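Iron dependent repressor (PDB 2X4H) probably binds DNA as a transition-metal-responsive, dimerising transcriptional repressor of the DtxR/MntR family, and binds zinc ions. Local coordinates at residues L11-R14 with E15-Y18; N73-R76 with S77-L81; D98-T101 with A102-S106; L121-Y124 with L125-S129; S129-P132 with H133-I137. All coordinates share one frame; numbering follows the deposited sequence.

Helix 72-94 connects the five contacts. Interaction 1 opens helix 13-27 of the DNA-binding part, and interaction 2, its centre about 10 Å away, opens helix 72-94; they touch through Phe16 CG and Leu81 CD2, 3.6 Å apart. Interactions 2 to 5 all belong to the metal-binding and dimerisation part, with 3, 4 and 5 at its far end. Cys103 of interaction 3 and Cys131 and His133 of interaction 5 hold two neighbouring zinc ions, with water 1 and Glu89 common to both. Interaction 4 shares Ser129 with interaction 5 and leads the chain into it. Interaction 1, whose centre is about 20 Å from that of interaction 5, binds a separate zinc ion.

Interaction 1. Residues L11-R14 with E15-Y18; sequences LSRR and EFSY. With ZN (zinc ion), chain K.
Ser12 and Glu15 form a capping box at the start of helix 13-27, each side chain answering the other's backbone N-H. Ser12 OG accepts from Glu15 N at 3.1 Å, almost straight at 169°. In return, Glu15 OE1 receives Ser12 N at 2.8 Å, on its anti side and tilted out of the carboxylate plane. The pair thus serves two amides of the kind that a first helical turn leaves without backbone acceptors, and serine fits the N-cap because its hydroxyl, on a single CB, can turn back to a first-turn amide. Behind the cap the ordinary helical ladder takes over, with Phe16 N on Ser12 O (2.9 Å) and Ser17 N on Arg13 O. Leu11 closes one flank of the box: its CD1 lies 3.6 Å from Glu15 CB and shields the buried glutamate stem.

Both carboxylate oxygens have further work. OE1 also takes a salt bridge from Lys58, while OE2 binds zinc together with Glu51 and with Glu50 and His54 of the second subunit. Ser12 OG has a second partner too, Glu50 of the second subunit, so the cap adjoins an intersubunit metal site. With an alanine in place of Ser12, Glu15 N would probably lose its capping acceptor and Glu50 of the second subunit a hydrogen-bonding mate, leaving the metal-bound glutamates less firmly positioned. Glu15 CG stands anti to its own carbonyl carbon (chi1 -78°), and the extended chain beyond it delivers OE2 to the zinc ion at 2.1 Å.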
loop_
_atom_site.group_PDB
_atom_site.type_symbol
_atom_site.label_atom_id
_atom_site.label_comp_id
_atom_site.label_asym_id
_atom_site.label_seq_id
_atom_site.Cartn_x
_atom_site.Cartn_y
_atom_site.Cartn_z
ATOM N N LEU C 11 4.873 10.015 -2.036
ATOM C CA LEU C 11 4.740 10.087 -0.587
ATOM C C LEU C 11 3.606 11.047 -0.362
ATOM O O LEU C 11 3.687 12.200 -0.766
ATOM C CB LEU C 11 5.994 10.620 0.104
ATOM C CG LEU C 11 5.887 10.773 1.640
ATOM C CD1 LEU C 11 5.897 9.409 2.353
ATOM C CD2 LEU C 11 6.995 11.658 2.217
ATOM N N SER C 12 2.538 10.591 0.269
ATOM C CA SER C 12 1.392 11.461 0.410
ATOM C C SER C 12 1.596 12.338 1.637
ATOM O O SER C 12 2.478 12.124 2.472
ATOM C CB SER C 12 0.070 10.660 0.501
ATOM O OG SER C 12 -0.141 10.173 1.817
ATOM N N ARG C 13 0.735 13.321 1.724
ATOM C CA ARG C 13 0.695 14.229 2.839
ATOM C C ARG C 13 0.328 13.510 4.147
ATOM O O ARG C 13 0.904 13.792 5.195
ATOM C CB ARG C 13 -0.310 15.315 2.476
ATOM C CG ARG C 13 -0.706 16.260 3.566
ATOM C CD ARG C 13 0.294 17.322 3.791
ATOM N NE ARG C 13 0.647 18.056 2.580
ATOM C CZ ARG C 13 1.649 18.918 2.560
ATOM N NH1 ARG C 13 2.345 19.132 3.662
ATOM N NH2 ARG C 13 1.969 19.537 1.453
ATOM N N ARG C 14 -0.606 12.566 4.087
ATOM C CA ARG C 14 -0.965 11.794 5.267
ATOM C C ARG C 14 0.183 10.903 5.724
ATOM O O ARG C 14 0.422 10.777 6.916
ATOM C CB ARG C 14 -2.183 10.923 4.988
ATOM C CG ARG C 14 -3.449 11.722 4.884
ATOM C CD ARG C 14 -4.485 10.987 4.024
ATOM N NE ARG C 14 -5.740 11.714 3.964
ATOM C CZ ARG C 14 -5.956 12.781 3.193
ATOM N NH1 ARG C 14 -5.011 13.249 2.391
ATOM N NH2 ARG C 14 -7.135 13.385 3.218
ATOM N N GLU C 15 0.878 10.296 4.766
ATOM C CA GLU C 15 2.073 9.511 5.050
ATOM C C GLU C 15 3.145 10.347 5.713
ATOM O O GLU C 15 3.784 9.918 6.690
ATOM C CB GLU C 15 2.614 8.879 3.767
ATOM C CG GLU C 15 1.842 7.634 3.293
ATOM C CD GLU C 15 2.217 7.188 1.893
ATOM O OE1 GLU C 15 2.821 7.969 1.155
ATOM O OE2 GLU C 15 1.908 6.047 1.491
ATOM N N PHE C 16 3.325 11.563 5.198
ATOM C CA PHE C 16 4.207 12.521 5.809
ATOM C C PHE C 16 3.946 12.688 7.311
ATOM O O PHE C 16 4.881 12.639 8.103
ATOM C CB PHE C 16 4.054 13.862 5.098
ATOM C CG PHE C 16 5.033 14.892 5.520
ATOM C CD1 PHE C 16 6.389 14.688 5.343
ATOM C CD2 PHE C 16 4.599 16.111 6.028
ATOM C CE1 PHE C 16 7.300 15.664 5.692
ATOM C CE2 PHE C 16 5.510 17.088 6.380
ATOM C CZ PHE C 16 6.861 16.858 6.221
ATOM N N SER C 17 2.688 12.912 7.687
ATOM C CA SER C 17 2.294 13.007 9.106
ATOM C C SER C 17 2.668 11.772 9.927
ATOM O O SER C 17 3.139 11.889 11.057
ATOM C CB SER C 17 0.789 13.253 9.226
ATOM O OG SER C 17 0.505 14.596 8.916
ATOM N N TYR C 18 2.432 10.589 9.356
ATOM C CA TYR C 18 2.828 9.344 10.008
ATOM C C TYR C 18 4.308 9.366 10.291
ATOM O O TYR C 18 4.724 9.104 11.406
ATOM C CB TYR C 18 2.525 8.126 9.128
ATOM C CG TYR C 18 1.174 7.502 9.326
ATOM C CD1 TYR C 18 0.012 8.141 8.891
ATOM C CD2 TYR C 18 1.053 6.235 9.897
ATOM C CE1 TYR C 18 -1.244 7.558 9.059
ATOM C CE2 TYR C 18 -0.192 5.640 10.060
ATOM C CZ TYR C 18 -1.335 6.300 9.638
ATOM O OH TYR C 18 -2.561 5.698 9.809
HETATM ZN ZN ZN K . 0.127 5.352 2.449
#

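Interaction 2. Residues N73-R76 with S77-L81; sequences NGTR and SINYL
Ser77 turns its hydroxyl back along helix 72-94: with chi1 at 50°, OG stands between its own backbone N and carbonyl carbon, within reach of the carbonyls of Asn73 and Gly74 one turn earlier. OG lies 2.9 Å from Gly74 O and 3.0 Å from Asn73 O, and its single proton could serve either acceptor. Small and polar, serine suits this place, since its hydroxyl can be satisfied by the helix's own backbone while the rest of the side chain packs against Leu11, Leu19 and Leu60.

The backbone bonds run on beneath it. Ser77 N reaches Asn73 O at 3.0 Å with a bent geometry of 143°, and Gly74 O takes Ile78 N at 3.0 Å, so the two carbonyls near the hydroxyl are already engaged by amides. The next rung is straighter, Asn79 N meeting Thr75 O at 168°.

On the solvent side, Arg76 folds at its third torsion and brings NH1 to Asn73 OD1, 2.7 Å away, in a bond that is weak because its angle is poor. Ile78 sets its CB 3.4 Å from Thr75 O, while its branched, buried end packs on Leu19, Lys23 and Ile70. Tyr80 lays its CB the same distance from Arg76 O; its ring leads away from this turn, and the hydroxyl bonds to Ile113 O.

A serine bonding back to the preceding turn is a familiar feature of alpha helices; this one lies on the long helix that, as in DtxR-family repressors, follows the two-stranded wing of the winged-helix domain and leads into the metal-binding, dimerisation part.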
loop_
_atom_site.group_PDB
_atom_site.type_symbol
_atom_site.label_atom_id
_atom_site.label_comp_id
_atom_site.label_asym_id
_atom_site.label_seq_id
_atom_site.Cartn_x
_atom_site.Cartn_y
_atom_site.Cartn_z
ATOM N N ASN C 73 15.668 5.885 3.903
ATOM C CA ASN C 73 14.775 6.320 2.839
ATOM C C ASN C 73 13.578 7.109 3.368
ATOM O O ASN C 73 13.085 8.006 2.701
ATOM C CB ASN C 73 14.286 5.129 2.011
ATOM C CG ASN C 73 15.279 4.694 0.949
ATOM O OD1 ASN C 73 16.233 5.398 0.627
ATOM N ND2 ASN C 73 15.042 3.529 0.385
ATOM N N GLY C 74 13.131 6.772 4.575
ATOM C CA GLY C 74 12.024 7.467 5.211
ATOM C C GLY C 74 12.357 8.904 5.572
ATOM O O GLY C 74 11.598 9.819 5.242
ATOM N N THR C 75 13.477 9.067 6.280
ATOM C CA THR C 75 14.083 10.365 6.610
ATOM C C THR C 75 14.268 11.168 5.324
ATOM O O THR C 75 13.799 12.291 5.218
ATOM C CB THR C 75 15.434 10.160 7.311
ATOM O OG1 THR C 75 15.246 9.349 8.475
ATOM C CG2 THR C 75 16.101 11.506 7.724
ATOM N N ARG C 76 14.885 10.548 4.328
ATOM C CA ARG C 76 15.081 11.158 3.018
ATOM C C ARG C 76 13.791 11.723 2.385
ATOM O O ARG C 76 13.803 12.820 1.825
ATOM C CB ARG C 76 15.736 10.149 2.065
ATOM C CG ARG C 76 16.957 10.670 1.327
ATOM C CD ARG C 76 17.719 9.561 0.610
ATOM N NE ARG C 76 18.869 9.125 1.402
ATOM C CZ ARG C 76 19.059 7.911 1.927
ATOM N NH1 ARG C 76 18.184 6.925 1.755
ATOM N NH2 ARG C 76 20.162 7.677 2.632
ATOM N N SER C 77 12.689 10.992 2.471
ATOM C CA SER C 77 11.431 11.433 1.878
ATOM C C SER C 77 10.693 12.490 2.722
ATOM O O SER C 77 9.978 13.296 2.171
ATOM C CB SER C 77 10.516 10.228 1.565
ATOM O OG SER C 77 10.388 9.382 2.681
ATOM N N ILE C 78 10.853 12.484 4.043
ATOM C CA ILE C 78 10.418 13.613 4.883
ATOM C C ILE C 78 11.084 14.936 4.417
ATOM O O ILE C 78 10.422 15.940 4.214
ATOM C CB ILE C 78 10.793 13.399 6.371
ATOM C CG1 ILE C 78 9.788 12.488 7.064
ATOM C CG2 ILE C 78 10.867 14.728 7.130
ATOM C CD1 ILE C 78 10.176 12.142 8.475
ATOM N N ASN C 79 12.403 14.909 4.266
ATOM C CA ASN C 79 13.160 16.094 3.848
ATOM C C ASN C 79 12.764 16.504 2.432
ATOM O O ASN C 79 12.604 17.683 2.137
ATOM C CB ASN C 79 14.661 15.841 3.919
ATOM C CG ASN C 79 15.175 15.801 5.331
ATOM O OD1 ASN C 79 14.481 16.181 6.270
ATOM N ND2 ASN C 79 16.405 15.340 5.492
ATOM N N TYR C 80 12.564 15.514 1.571
ATOM C CA TYR C 80 12.264 15.828 0.198
ATOM C C TYR C 80 10.896 16.544 0.077
ATOM O O TYR C 80 10.770 17.523 -0.684
ATOM C CB TYR C 80 12.362 14.604 -0.710
ATOM C CG TYR C 80 11.805 14.957 -2.027
ATOM C CD1 TYR C 80 12.463 15.878 -2.855
ATOM C CD2 TYR C 80 10.558 14.479 -2.422
ATOM C CE1 TYR C 80 11.894 16.281 -4.067
ATOM C CE2 TYR C 80 9.986 14.868 -3.639
ATOM C CZ TYR C 80 10.656 15.752 -4.453
ATOM O OH TYR C 80 10.070 16.086 -5.647
ATOM N N LEU C 81 9.897 16.125 0.851
ATOM C CA LEU C 81 8.621 16.864 0.849
ATOM C C LEU C 81 8.736 18.283 1.480
ATOM O O LEU C 81 8.066 19.231 1.047
ATOM C CB LEU C 81 7.524 16.060 1.529
ATOM C CG LEU C 81 6.120 16.651 1.639
ATOM C CD1 LEU C 81 5.712 17.309 0.342
ATOM C CD2 LEU C 81 5.124 15.532 2.004
#

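Interaction 3. Residues D98-T101 with A102-S106; sequences DKQT and ACEYS. With ZN (zinc ion), chain M.
Thr101 and Tyr105, one helical turn apart, lie side by side and point the same way, and the threonine methyl rests on the tyrosine ring. Thr101 CG2 is 3.7 Å from the ring centroid and only 18° off its normal, a CH-pi contact offset toward the rim. A beta-branched threonine serves two ends at once: with OG1 anti to the carbonyl carbon (chi1 -52°), the methyl is left for the ring and the hydroxyl turns back to the N-cap residue, Asp98. There Asp98 OD2 takes two bonds, one from Thr101 N at 2.7 Å and one from Thr101 OG1 at 2.8 Å, the hydroxyl coming from above the carboxylate plane.

Ala102 follows, its amide bonded to Asp98 O at 2.7 Å and its CB 3.4 Å from both Asp98 O and Lys99 O; a methyl is as much as this buried spot between the first turn and helix 72-94 needs. Glu104, on the outer side, crosses Gln100 obliquely, with its OE1 3.4 Å from Gln100 CG.

The Tyr105 hydroxyl bonds to Glu116 of the third subunit, so an alanine at this position would probably leave that glutamate without this partner and the Thr101 methyl without the ring it rests on. Cys103, next after Ala102, directs SG to a zinc ion at 2.2 Å that water 1, His85 and Glu89 also bind. Helix 99-107 is thus tied to helix 72-94 by the metal, by Ala102 on Leu92 and Val93, and by the Ser106 OG bond to His85 O, while Tyr105 looks toward another subunit.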
loop_
_atom_site.group_PDB
_atom_site.type_symbol
_atom_site.label_atom_id
_atom_site.label_comp_id
_atom_site.label_asym_id
_atom_site.label_seq_id
_atom_site.Cartn_x
_atom_site.Cartn_y
_atom_site.Cartn_z
ATOM N N ASP C 98 0.645 36.052 -1.989
ATOM C CA ASP C 98 0.819 36.253 -0.534
ATOM C C ASP C 98 1.223 34.959 0.203
ATOM O O ASP C 98 0.741 33.871 -0.127
ATOM C CB ASP C 98 -0.469 36.878 0.043
ATOM C CG ASP C 98 -0.919 36.245 1.343
ATOM O OD1 ASP C 98 -0.888 36.939 2.390
ATOM O OD2 ASP C 98 -1.311 35.062 1.325
ATOM N N LYS C 99 2.091 35.075 1.205
ATOM C CA LYS C 99 2.762 33.898 1.761
ATOM C C LYS C 99 1.824 32.884 2.425
ATOM O O LYS C 99 2.099 31.691 2.408
ATOM C CB LYS C 99 3.891 34.276 2.736
ATOM C CG LYS C 99 3.449 34.925 4.019
ATOM C CD LYS C 99 4.588 35.047 5.020
ATOM C CE LYS C 99 4.125 35.765 6.255
ATOM N NZ LYS C 99 5.299 36.227 7.021
ATOM N N GLN C 100 0.743 33.349 3.036
ATOM C CA GLN C 100 -0.176 32.419 3.653
ATOM C C GLN C 100 -0.927 31.638 2.572
ATOM O O GLN C 100 -1.061 30.433 2.663
ATOM C CB GLN C 100 -1.141 33.121 4.592
ATOM C CG GLN C 100 -2.235 32.187 5.092
ATOM C CD GLN C 100 -2.349 32.152 6.593
ATOM O OE1 GLN C 100 -2.253 33.187 7.259
ATOM N NE2 GLN C 100 -2.569 30.955 7.144
ATOM N N THR C 101 -1.393 32.336 1.540
ATOM C CA THR C 101 -2.024 31.686 0.403
ATOM C C THR C 101 -1.023 30.793 -0.332
ATOM O O THR C 101 -1.381 29.741 -0.852
ATOM C CB THR C 101 -2.611 32.732 -0.562
ATOM O OG1 THR C 101 -3.461 33.636 0.162
ATOM C CG2 THR C 101 -3.396 32.053 -1.679
ATOM N N ALA C 102 0.241 31.203 -0.354
ATOM C CA ALA C 102 1.307 30.383 -0.931
ATOM C C ALA C 102 1.464 29.065 -0.186
ATOM O O ALA C 102 1.641 28.028 -0.801
ATOM C CB ALA C 102 2.645 31.158 -0.924
ATOM N N CYS C 103 1.419 29.110 1.140
ATOM C CA CYS C 103 1.555 27.920 1.953
ATOM C C CYS C 103 0.409 26.936 1.649
ATOM O O CYS C 103 0.646 25.759 1.404
ATOM C CB CYS C 103 1.572 28.298 3.443
ATOM S SG CYS C 103 2.080 26.944 4.528
ATOM N N GLU C 104 -0.820 27.460 1.627
ATOM C CA GLU C 104 -2.026 26.662 1.394
ATOM C C GLU C 104 -2.041 26.072 -0.016
ATOM O O GLU C 104 -2.310 24.900 -0.203
ATOM C CB GLU C 104 -3.278 27.520 1.635
ATOM C CG GLU C 104 -3.461 27.949 3.095
ATOM C CD GLU C 104 -4.353 29.184 3.283
ATOM O OE1 GLU C 104 -4.456 29.662 4.438
ATOM O OE2 GLU C 104 -4.943 29.691 2.295
ATOM N N TYR C 105 -1.708 26.885 -1.006
ATOM C CA TYR C 105 -1.657 26.397 -2.376
ATOM C C TYR C 105 -0.595 25.336 -2.565
ATOM O O TYR C 105 -0.831 24.340 -3.237
ATOM C CB TYR C 105 -1.324 27.523 -3.337
ATOM C CG TYR C 105 -2.431 28.471 -3.734
ATOM C CD1 TYR C 105 -3.771 28.210 -3.487
ATOM C CD2 TYR C 105 -2.108 29.634 -4.419
ATOM C CE1 TYR C 105 -4.767 29.107 -3.909
ATOM C CE2 TYR C 105 -3.071 30.508 -4.841
ATOM C CZ TYR C 105 -4.397 30.253 -4.587
ATOM O OH TYR C 105 -5.331 31.172 -5.030
ATOM N N SER C 106 0.602 25.592 -2.028
ATOM C CA SER C 106 1.698 24.631 -2.152
ATOM C C SER C 106 1.282 23.226 -1.652
ATOM O O SER C 106 1.604 22.198 -2.279
ATOM C CB SER C 106 2.942 25.162 -1.415
ATOM O OG SER C 106 4.043 24.257 -1.514
HETATM ZN ZN ZN M . 4.209 26.451 4.299
HETATM O O HOH W 1 5.995 26.071 5.564
#

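Interaction 4. Residues L121-Y124 with L125-S129; sequences LYNY and LGKPS
Tyr122 and Lys127 meet where helix 115-124 ends in a Schellman motif, and the lysine backbone lies over one face of the tyrosine ring. From CB, the side chain swings to the anti position relative to the backbone N (chi1 176°), which sends the ring along the departing chain. CD1 touches Pro128 CD at 3.9 Å, the two side chains sliding past each other in opposite directions. Further out, CE1 comes to 3.4 Å from Pro128 O. At CE2 the Tyr122 ring meets Lys127 CB, 3.7 Å away. Over the centre of the ring stands Lys127 CA, 3.7 Å from the centroid and 11° off the normal, a CH-pi contact made almost squarely on the face. At the tip, OH passes near Lys127 O.

The turn itself is fixed by two backbone bonds: Lys127 N to Tyr122 O at 2.8 Å, and Gly126 N to Asn123 O at 3.0 Å. Gly126 takes a positive phi of 86° at which a CB would jam against the preceding carbonyl, so glycine is called for here. Leu125, the last residue before it, turns CD1 to Leu121 CG at 3.9 Å, and both leucines pack on Val87 of helix 72-94. Proline suits the exit, its ring offering an apolar flank, through CD, to the tyrosine, and packing on Ile90.

Backbone bonds thus close the helix end, and the side chains add mainly apolar contacts. The electron-rich ring of Tyr122 also makes a cation-pi contact with Lys83, so aromatic character is used for charge as well as for C-H groups.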
loop_
_atom_site.group_PDB
_atom_site.type_symbol
_atom_site.label_atom_id
_atom_site.label_comp_id
_atom_site.label_asym_id
_atom_site.label_seq_id
_atom_site.Cartn_x
_atom_site.Cartn_y
_atom_site.Cartn_z
ATOM N N LEU C 121 14.478 23.486 -9.398
ATOM C CA LEU C 121 13.796 24.715 -9.031
ATOM C C LEU C 121 14.550 25.361 -7.878
ATOM O O LEU C 121 14.682 26.577 -7.822
ATOM C CB LEU C 121 12.320 24.478 -8.686
ATOM C CG LEU C 121 11.456 25.688 -8.295
ATOM C CD1 LEU C 121 11.454 26.756 -9.391
ATOM C CD2 LEU C 121 10.042 25.301 -7.935
ATOM N N TYR C 122 15.082 24.526 -6.992
ATOM C CA TYR C 122 15.929 24.979 -5.895
ATOM C C TYR C 122 17.145 25.704 -6.431
ATOM O O TYR C 122 17.424 26.851 -6.033
ATOM C CB TYR C 122 16.315 23.760 -5.061
ATOM C CG TYR C 122 17.274 23.961 -3.915
ATOM C CD1 TYR C 122 16.820 24.412 -2.680
ATOM C CD2 TYR C 122 18.593 23.596 -4.027
ATOM C CE1 TYR C 122 17.668 24.549 -1.600
ATOM C CE2 TYR C 122 19.464 23.723 -2.943
ATOM C CZ TYR C 122 18.998 24.213 -1.722
ATOM O OH TYR C 122 19.856 24.357 -0.618
ATOM N N ASN C 123 17.834 25.086 -7.383
ATOM C CA ASN C 123 18.972 25.765 -8.019
ATOM C C ASN C 123 18.563 27.069 -8.727
ATOM O O ASN C 123 19.220 28.081 -8.590
ATOM C CB ASN C 123 19.707 24.824 -8.984
ATOM C CG ASN C 123 20.377 23.655 -8.264
ATOM O OD1 ASN C 123 20.446 23.609 -7.033
ATOM N ND2 ASN C 123 20.849 22.691 -9.034
ATOM N N TYR C 124 17.469 27.032 -9.478
ATOM C CA TYR C 124 16.979 28.202 -10.220
ATOM C C TYR C 124 16.674 29.388 -9.309
ATOM O O TYR C 124 16.911 30.520 -9.695
ATOM C CB TYR C 124 15.746 27.800 -10.990
ATOM C CG TYR C 124 15.106 28.839 -11.855
ATOM C CD1 TYR C 124 15.611 29.118 -13.124
ATOM C CD2 TYR C 124 13.941 29.491 -11.440
ATOM C CE1 TYR C 124 14.990 30.072 -13.954
ATOM C CE2 TYR C 124 13.305 30.426 -12.252
ATOM C CZ TYR C 124 13.842 30.715 -13.507
ATOM O OH TYR C 124 13.232 31.648 -14.306
ATOM N N LEU C 125 16.173 29.117 -8.101
ATOM C CA LEU C 125 15.846 30.163 -7.121
ATOM C C LEU C 125 17.033 30.578 -6.269
ATOM O O LEU C 125 16.883 31.349 -5.328
ATOM C CB LEU C 125 14.730 29.687 -6.202
ATOM C CG LEU C 125 13.392 29.369 -6.891
ATOM C CD1 LEU C 125 12.434 28.640 -5.890
ATOM C CD2 LEU C 125 12.736 30.604 -7.483
ATOM N N GLY C 126 18.207 30.033 -6.564
ATOM C CA GLY C 126 19.429 30.408 -5.888
ATOM C C GLY C 126 19.702 29.651 -4.608
ATOM O O GLY C 126 20.310 30.211 -3.698
ATOM N N LYS C 127 19.278 28.389 -4.546
ATOM C CA LYS C 127 19.489 27.513 -3.369
ATOM C C LYS C 127 19.064 28.118 -2.033
ATOM O O LYS C 127 19.831 28.122 -1.086
ATOM C CB LYS C 127 20.953 27.087 -3.283
ATOM C CG LYS C 127 21.464 26.493 -4.567
ATOM C CD LYS C 127 22.848 25.903 -4.455
ATOM C CE LYS C 127 23.202 25.259 -5.795
ATOM N NZ LYS C 127 24.591 24.747 -5.825
ATOM N N PRO C 128 17.818 28.589 -1.930
ATOM C CA PRO C 128 17.401 29.283 -0.712
ATOM C C PRO C 128 17.489 28.414 0.543
ATOM O O PRO C 128 17.149 27.205 0.498
ATOM C CB PRO C 128 15.943 29.588 -0.979
ATOM C CG PRO C 128 15.489 28.512 -1.991
ATOM C CD PRO C 128 16.687 28.308 -2.842
ATOM N N SER C 129 17.889 29.028 1.652
ATOM C CA SER C 129 18.013 28.316 2.943
ATOM C C SER C 129 16.734 28.212 3.777
ATOM O O SER C 129 16.609 27.335 4.607
ATOM C CB SER C 129 19.061 29.003 3.795
ATOM O OG SER C 129 20.306 28.893 3.168
#

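Interaction 5. Residues S129-P132 with H133-I137; sequences SYCP and HGLEI. With ZN (zinc ion), chain N.
The imidazole of His133 meets Cys131 SG at its edge, in the ring plane, as two ligands of one zinc ion. His133 ND1 binds that metal at 2.2 Å and Cys131 SG at 2.4 Å; Glu89 and water 1 complete the set. At the other end of the loop the Tyr130 ring has water 2 in plane at its edge, 2.6 Å from its OH, and this water donates to Glu136 OE2. The tyrosine and glutamate run side by side, Tyr130 CE1 and Glu136 CG 3.8 Å apart, their flat groups turned 76° against each other.

Between these ends the chain doubles back through a type I turn from Cys131 to Gly134, whose closing bond is Gly134 N to Cys131 O at 2.9 Å. Pro132 suits the second position of the turn, and glycine the positive phi of the fourth. Beyond it, Cys131 N bonds to Leu135 O at 2.9 Å and Ile137 N to Ser129 O at 2.8 Å, flanking the non-hydrogen-bonded pair Tyr130 and Glu136.

The loop, which follows helix 115-124, lies against helix 72-94 through Arg86, Glu89 and Ile90, with His133 reaching across to Lys99 and Cys103 of helix 99-107.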
loop_
_atom_site.group_PDB
_atom_site.type_symbol
_atom_site.label_atom_id
_atom_site.label_comp_id
_atom_site.label_asym_id
_atom_site.label_seq_id
_atom_site.Cartn_x
_atom_site.Cartn_y
_atom_site.Cartn_z
ATOM N N SER C 129 17.889 29.028 1.652
ATOM C CA SER C 129 18.013 28.316 2.943
ATOM C C SER C 129 16.734 28.212 3.777
ATOM O O SER C 129 16.609 27.335 4.607
ATOM C CB SER C 129 19.061 29.003 3.795
ATOM O OG SER C 129 20.306 28.893 3.168
ATOM N N TYR C 130 15.829 29.166 3.604
ATOM C CA TYR C 130 14.643 29.259 4.438
ATOM C C TYR C 130 13.451 29.682 3.603
ATOM O O TYR C 130 13.595 30.484 2.668
ATOM C CB TYR C 130 14.845 30.322 5.513
ATOM C CG TYR C 130 15.838 29.979 6.590
ATOM C CD1 TYR C 130 15.438 29.359 7.749
ATOM C CD2 TYR C 130 17.171 30.327 6.462
ATOM C CE1 TYR C 130 16.333 29.059 8.738
ATOM C CE2 TYR C 130 18.066 30.033 7.431
ATOM C CZ TYR C 130 17.650 29.408 8.576
ATOM O OH TYR C 130 18.577 29.123 9.543
ATOM N N CYS C 131 12.274 29.196 3.979
ATOM C CA CYS C 131 11.032 29.577 3.319
ATOM C C CYS C 131 10.601 30.933 3.857
ATOM O O CYS C 131 11.240 31.466 4.764
ATOM C CB CYS C 131 9.958 28.500 3.546
ATOM S SG CYS C 131 9.115 28.547 5.139
ATOM N N PRO C 132 9.541 31.518 3.293
ATOM C CA PRO C 132 9.074 32.837 3.758
ATOM C C PRO C 132 8.510 32.865 5.197
ATOM O O PRO C 132 8.312 33.949 5.739
ATOM C CB PRO C 132 7.971 33.184 2.769
ATOM C CG PRO C 132 8.172 32.262 1.616
ATOM C CD PRO C 132 8.691 31.010 2.206
ATOM N N HIS C 133 8.248 31.697 5.795
ATOM C CA HIS C 133 7.874 31.611 7.216
ATOM C C HIS C 133 9.118 31.478 8.100
ATOM O O HIS C 133 8.996 31.385 9.311
ATOM C CB HIS C 133 6.875 30.441 7.452
ATOM C CG HIS C 133 5.683 30.531 6.559
ATOM N ND1 HIS C 133 5.652 29.948 5.309
ATOM C CD2 HIS C 133 4.534 31.237 6.675
ATOM C CE1 HIS C 133 4.531 30.287 4.699
ATOM N NE2 HIS C 133 3.828 31.053 5.513
ATOM N N GLY C 134 10.308 31.464 7.498
ATOM C CA GLY C 134 11.559 31.371 8.252
ATOM C C GLY C 134 11.905 29.964 8.722
ATOM O O GLY C 134 12.570 29.796 9.754
ATOM N N LEU C 135 11.463 28.950 7.986
ATOM C CA LEU C 135 11.786 27.573 8.333
ATOM C C LEU C 135 12.750 26.990 7.301
ATOM O O LEU C 135 12.698 27.360 6.132
ATOM C CB LEU C 135 10.509 26.759 8.456
ATOM C CG LEU C 135 9.421 27.288 9.422
ATOM C CD1 LEU C 135 8.075 26.558 9.173
ATOM C CD2 LEU C 135 9.836 27.219 10.910
ATOM N N GLU C 136 13.635 26.099 7.748
ATOM C CA GLU C 136 14.776 25.594 6.960
ATOM C C GLU C 136 14.402 24.753 5.773
ATOM O O GLU C 136 13.508 23.921 5.848
ATOM C CB GLU C 136 15.704 24.736 7.813
ATOM C CG GLU C 136 16.984 25.396 8.178
ATOM C CD GLU C 136 17.749 24.642 9.239
ATOM O OE1 GLU C 136 17.875 23.404 9.121
ATOM O OE2 GLU C 136 18.215 25.293 10.197
ATOM N N ILE C 137 15.149 24.917 4.694
ATOM C CA ILE C 137 14.940 24.144 3.497
ATOM C C ILE C 137 16.050 23.119 3.416
ATOM O O ILE C 137 17.180 23.478 3.314
ATOM C CB ILE C 137 14.938 25.067 2.263
ATOM C CG1 ILE C 137 13.747 26.016 2.329
ATOM C CG2 ILE C 137 14.916 24.265 0.963
ATOM C CD1 ILE C 137 13.670 27.051 1.146
HETATM ZN ZN ZN N . 6.807 28.241 4.678
HETATM O O HOH W 2 17.363 27.882 11.499
HETATM O O HOH W 1 5.995 26.071 5.564
#